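Local coordinates for ribose ABC transporter, substrate binding protein (Conexibacter woesei, PDB 4KQ9) that probably binds a sugar such as ribose outside the cell membrane and passes it to an ABC transporter, at residues C246-V257 and R271-I279. The protein carries 1 engineered substitution. Numbering follows the deposited sequence.
Sequences CAYEQGGIAIDV and RIFTPVIEI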
# COMPACT_ATOMS: atom_id res chain seq x y z
N CYS A 246 2.80 0.76 6.31
CA CYS A 246 2.50 0.49 7.72
C CYS A 246 1.45 -0.60 7.92
O CYS A 246 0.41 -0.37 8.55
CB CYS A 246 2.05 1.77 8.37
SG CYS A 246 3.37 3.03 8.42
N ALA A 247 1.71 -1.74 7.32
CA ALA A 247 0.76 -2.87 7.28
C ALA A 247 0.31 -3.26 8.66
O ALA A 247 -0.88 -3.51 8.92
CB ALA A 247 1.41 -4.03 6.61
N TYR A 248 1.26 -3.34 9.58
CA TYR A 248 0.95 -3.74 10.95
C TYR A 248 -0.04 -2.78 11.63
O TYR A 248 -1.01 -3.22 12.29
CB TYR A 248 2.25 -3.82 11.78
CG TYR A 248 2.01 -4.49 13.14
CD1 TYR A 248 2.07 -5.86 13.28
CD2 TYR A 248 1.77 -3.73 14.27
CE1 TYR A 248 1.87 -6.47 14.53
CE2 TYR A 248 1.58 -4.32 15.50
CZ TYR A 248 1.61 -5.69 15.61
OH TYR A 248 1.43 -6.25 16.83
N GLU A 249 0.21 -1.48 11.50
CA GLU A 249 -0.69 -0.49 12.01
C GLU A 249 -2.06 -0.50 11.35
O GLU A 249 -3.07 -0.22 12.03
CB GLU A 249 -0.05 0.87 11.85
CG GLU A 249 -0.63 1.93 12.76
CD GLU A 249 0.25 3.19 12.96
OE1 GLU A 249 1.40 3.35 12.41
OE2 GLU A 249 -0.22 4.03 13.77
N GLN A 250 -2.12 -0.75 10.04
CA GLN A 250 -3.37 -0.83 9.38
C GLN A 250 -4.29 -1.85 10.09
O GLN A 250 -5.50 -1.62 10.27
CB GLN A 250 -3.23 -1.20 7.91
CG GLN A 250 -2.57 -0.11 7.07
CD GLN A 250 -2.94 -0.21 5.60
OE1 GLN A 250 -4.07 -0.50 5.26
NE2 GLN A 250 -2.00 0.02 4.73
N GLY A 251 -3.72 -3.01 10.37
CA GLY A 251 -4.47 -4.11 11.00
C GLY A 251 -5.00 -3.74 12.36
O GLY A 251 -6.16 -3.99 12.64
N GLY A 252 -4.20 -3.03 13.15
CA GLY A 252 -4.61 -2.55 14.46
C GLY A 252 -5.73 -1.53 14.37
O GLY A 252 -6.69 -1.54 15.12
N ILE A 253 -5.59 -0.61 13.45
CA ILE A 253 -6.55 0.46 13.29
C ILE A 253 -7.89 -0.11 12.85
O ILE A 253 -8.94 0.30 13.39
CB ILE A 253 -6.03 1.53 12.29
CG1 ILE A 253 -4.96 2.39 12.93
CG2 ILE A 253 -7.14 2.47 11.84
CD1 ILE A 253 -4.21 3.27 11.91
N ALA A 254 -7.90 -1.01 11.88
CA ALA A 254 -9.15 -1.62 11.45
C ALA A 254 -9.89 -2.31 12.60
O ALA A 254 -11.12 -2.15 12.74
CB ALA A 254 -8.93 -2.61 10.31
N ILE A 255 -9.15 -3.00 13.44
CA ILE A 255 -9.73 -3.66 14.61
C ILE A 255 -10.29 -2.60 15.58
O ILE A 255 -11.33 -2.75 16.06
CB ILE A 255 -8.75 -4.60 15.36
CG1 ILE A 255 -8.49 -5.88 14.60
CG2 ILE A 255 -9.29 -5.00 16.74
CD1 ILE A 255 -9.74 -6.61 14.22
N ASP A 256 -9.52 -1.58 15.89
CA ASP A 256 -9.97 -0.53 16.76
C ASP A 256 -11.26 0.17 16.24
O ASP A 256 -12.12 0.44 16.97
CB ASP A 256 -8.90 0.46 17.07
CG ASP A 256 -8.03 0.04 18.26
OD1 ASP A 256 -8.46 -0.77 19.11
OD2 ASP A 256 -6.93 0.52 18.28
N VAL A 257 -11.30 0.46 14.95
CA VAL A 257 -12.49 1.00 14.34
C VAL A 257 -13.70 0.07 14.54
O VAL A 257 -14.72 0.47 15.00
CB VAL A 257 -12.24 1.32 12.87
CG1 VAL A 257 -13.50 1.77 12.22
CG2 VAL A 257 -11.20 2.41 12.79
N ARG A 271 -13.88 7.07 5.34
CA ARG A 271 -12.53 6.93 4.82
C ARG A 271 -11.56 7.23 5.94
O ARG A 271 -11.62 8.29 6.50
CB ARG A 271 -12.31 7.81 3.56
CG ARG A 271 -11.02 7.59 2.85
CD ARG A 271 -10.99 6.25 2.13
NE ARG A 271 -9.73 6.05 1.42
CZ ARG A 271 -8.60 5.51 1.89
NH1 ARG A 271 -8.50 5.08 3.13
NH2 ARG A 271 -7.52 5.43 1.12
N ILE A 272 -10.68 6.30 6.28
CA ILE A 272 -9.69 6.58 7.36
C ILE A 272 -8.32 6.29 6.73
O ILE A 272 -8.05 5.14 6.41
CB ILE A 272 -9.94 5.68 8.57
CG1 ILE A 272 -11.30 6.00 9.21
CG2 ILE A 272 -8.76 5.70 9.52
CD1 ILE A 272 -11.86 4.96 10.17
N PHE A 273 -7.54 7.36 6.47
CA PHE A 273 -6.20 7.26 5.90
C PHE A 273 -5.28 6.83 7.03
O PHE A 273 -5.35 7.36 8.13
CB PHE A 273 -5.75 8.61 5.39
CG PHE A 273 -6.59 9.15 4.29
CD1 PHE A 273 -6.76 8.46 3.12
CD2 PHE A 273 -7.19 10.39 4.41
CE1 PHE A 273 -7.53 8.99 2.07
CE2 PHE A 273 -7.95 10.93 3.36
CZ PHE A 273 -8.11 10.24 2.17
N THR A 274 -4.47 5.80 6.77
CA THR A 274 -3.53 5.25 7.69
C THR A 274 -2.16 5.85 7.45
O THR A 274 -1.90 6.27 6.38
CB THR A 274 -3.53 3.69 7.55
OG1 THR A 274 -3.46 3.30 6.17
CG2 THR A 274 -4.86 3.13 8.09
N PRO A 275 -1.31 5.88 8.47
CA PRO A 275 -0.00 6.48 8.37
C PRO A 275 0.89 5.80 7.34
O PRO A 275 0.78 4.63 7.06
CB PRO A 275 0.59 6.34 9.77
CG PRO A 275 -0.39 5.73 10.62
CD PRO A 275 -1.55 5.29 9.77
N VAL A 276 1.70 6.62 6.68
CA VAL A 276 2.80 6.13 5.84
C VAL A 276 4.08 6.80 6.36
O VAL A 276 3.99 7.90 6.95
CB VAL A 276 2.59 6.46 4.36
CG1 VAL A 276 1.30 5.88 3.84
CG2 VAL A 276 2.68 7.95 4.03
N ILE A 277 5.22 6.14 6.17
CA ILE A 277 6.51 6.58 6.64
C ILE A 277 7.53 6.50 5.50
O ILE A 277 7.68 5.44 4.91
CB ILE A 277 7.04 5.78 7.82
CG1 ILE A 277 6.14 5.98 9.03
CG2 ILE A 277 8.40 6.30 8.21
CD1 ILE A 277 6.53 5.28 10.29
N GLU A 278 8.15 7.62 5.18
CA GLU A 278 9.26 7.72 4.20
C GLU A 278 10.60 7.35 4.82
O GLU A 278 10.93 7.80 5.96
CB GLU A 278 9.45 9.17 3.76
CG GLU A 278 8.24 9.82 3.18
CD GLU A 278 8.42 11.34 2.98
OE1 GLU A 278 9.34 11.78 2.24
OE2 GLU A 278 7.61 12.10 3.55
N ILE A 279 11.41 6.63 4.05
CA ILE A 279 12.67 6.12 4.50
C ILE A 279 13.67 6.52 3.44
O ILE A 279 13.49 6.10 2.31
CB ILE A 279 12.59 4.59 4.55
CG1 ILE A 279 11.38 4.15 5.36
CG2 ILE A 279 13.86 4.00 5.12
CD1 ILE A 279 11.43 2.70 5.67
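Pro275 lays the CG corner of its ring against the carboxylate of Glu249, with 3.5 Å from Pro275 CG to Glu249 OE1 and the two side chains crossing at about a right angle. The glutamate gets there because its CG runs anti to the backbone N (chi1 -159°) and the chain beyond stays extended. The CD corner of the same ring lies against the end methyl of Ile253, Pro275 CD 4.0 Å from Ile253 CD1. Ile253 CD1 also touches Thr274, 3.9 Å from Thr274 CG2. One turn further along the helix, Val257 CG2 and Ile272 CD1 meet end to end at 3.7 Å. Gln250 crosses Thr274 nearly perpendicularly, Gln250 CG 3.6 Å from Thr274 OG1, a van der Waals contact of a CH2 with the hydroxyl oxygen; the amide NE2 turns instead to Gln245 O. At the start of the helix, N-cap Cys246 directs its sulfur at the backbone, Cys246 SG being 3.3 Å from Pro275 O, while Ile277 CG1 lies 4.1 Å from the same SG. A disulfide to Cys296 fixes the sulfur here and ties the C-terminal helix 291-297 to this junction. No hydrogen bond joins the two segments; they meet by van der Waals contact. Strand 271-273 instead bonds through Ile272 to Phe107 and Gly109, as the edge of the six-stranded parallel sheet, whereas Ile277 pairs with Ser244 beside the helix start. Helix 247-264 thus packs against the sheet of one lobe and the connecting chain that leaves it, the helix-flanked parallel sheet and interlobe crossing characteristic of the two-lobed type I periplasmic binding protein fold.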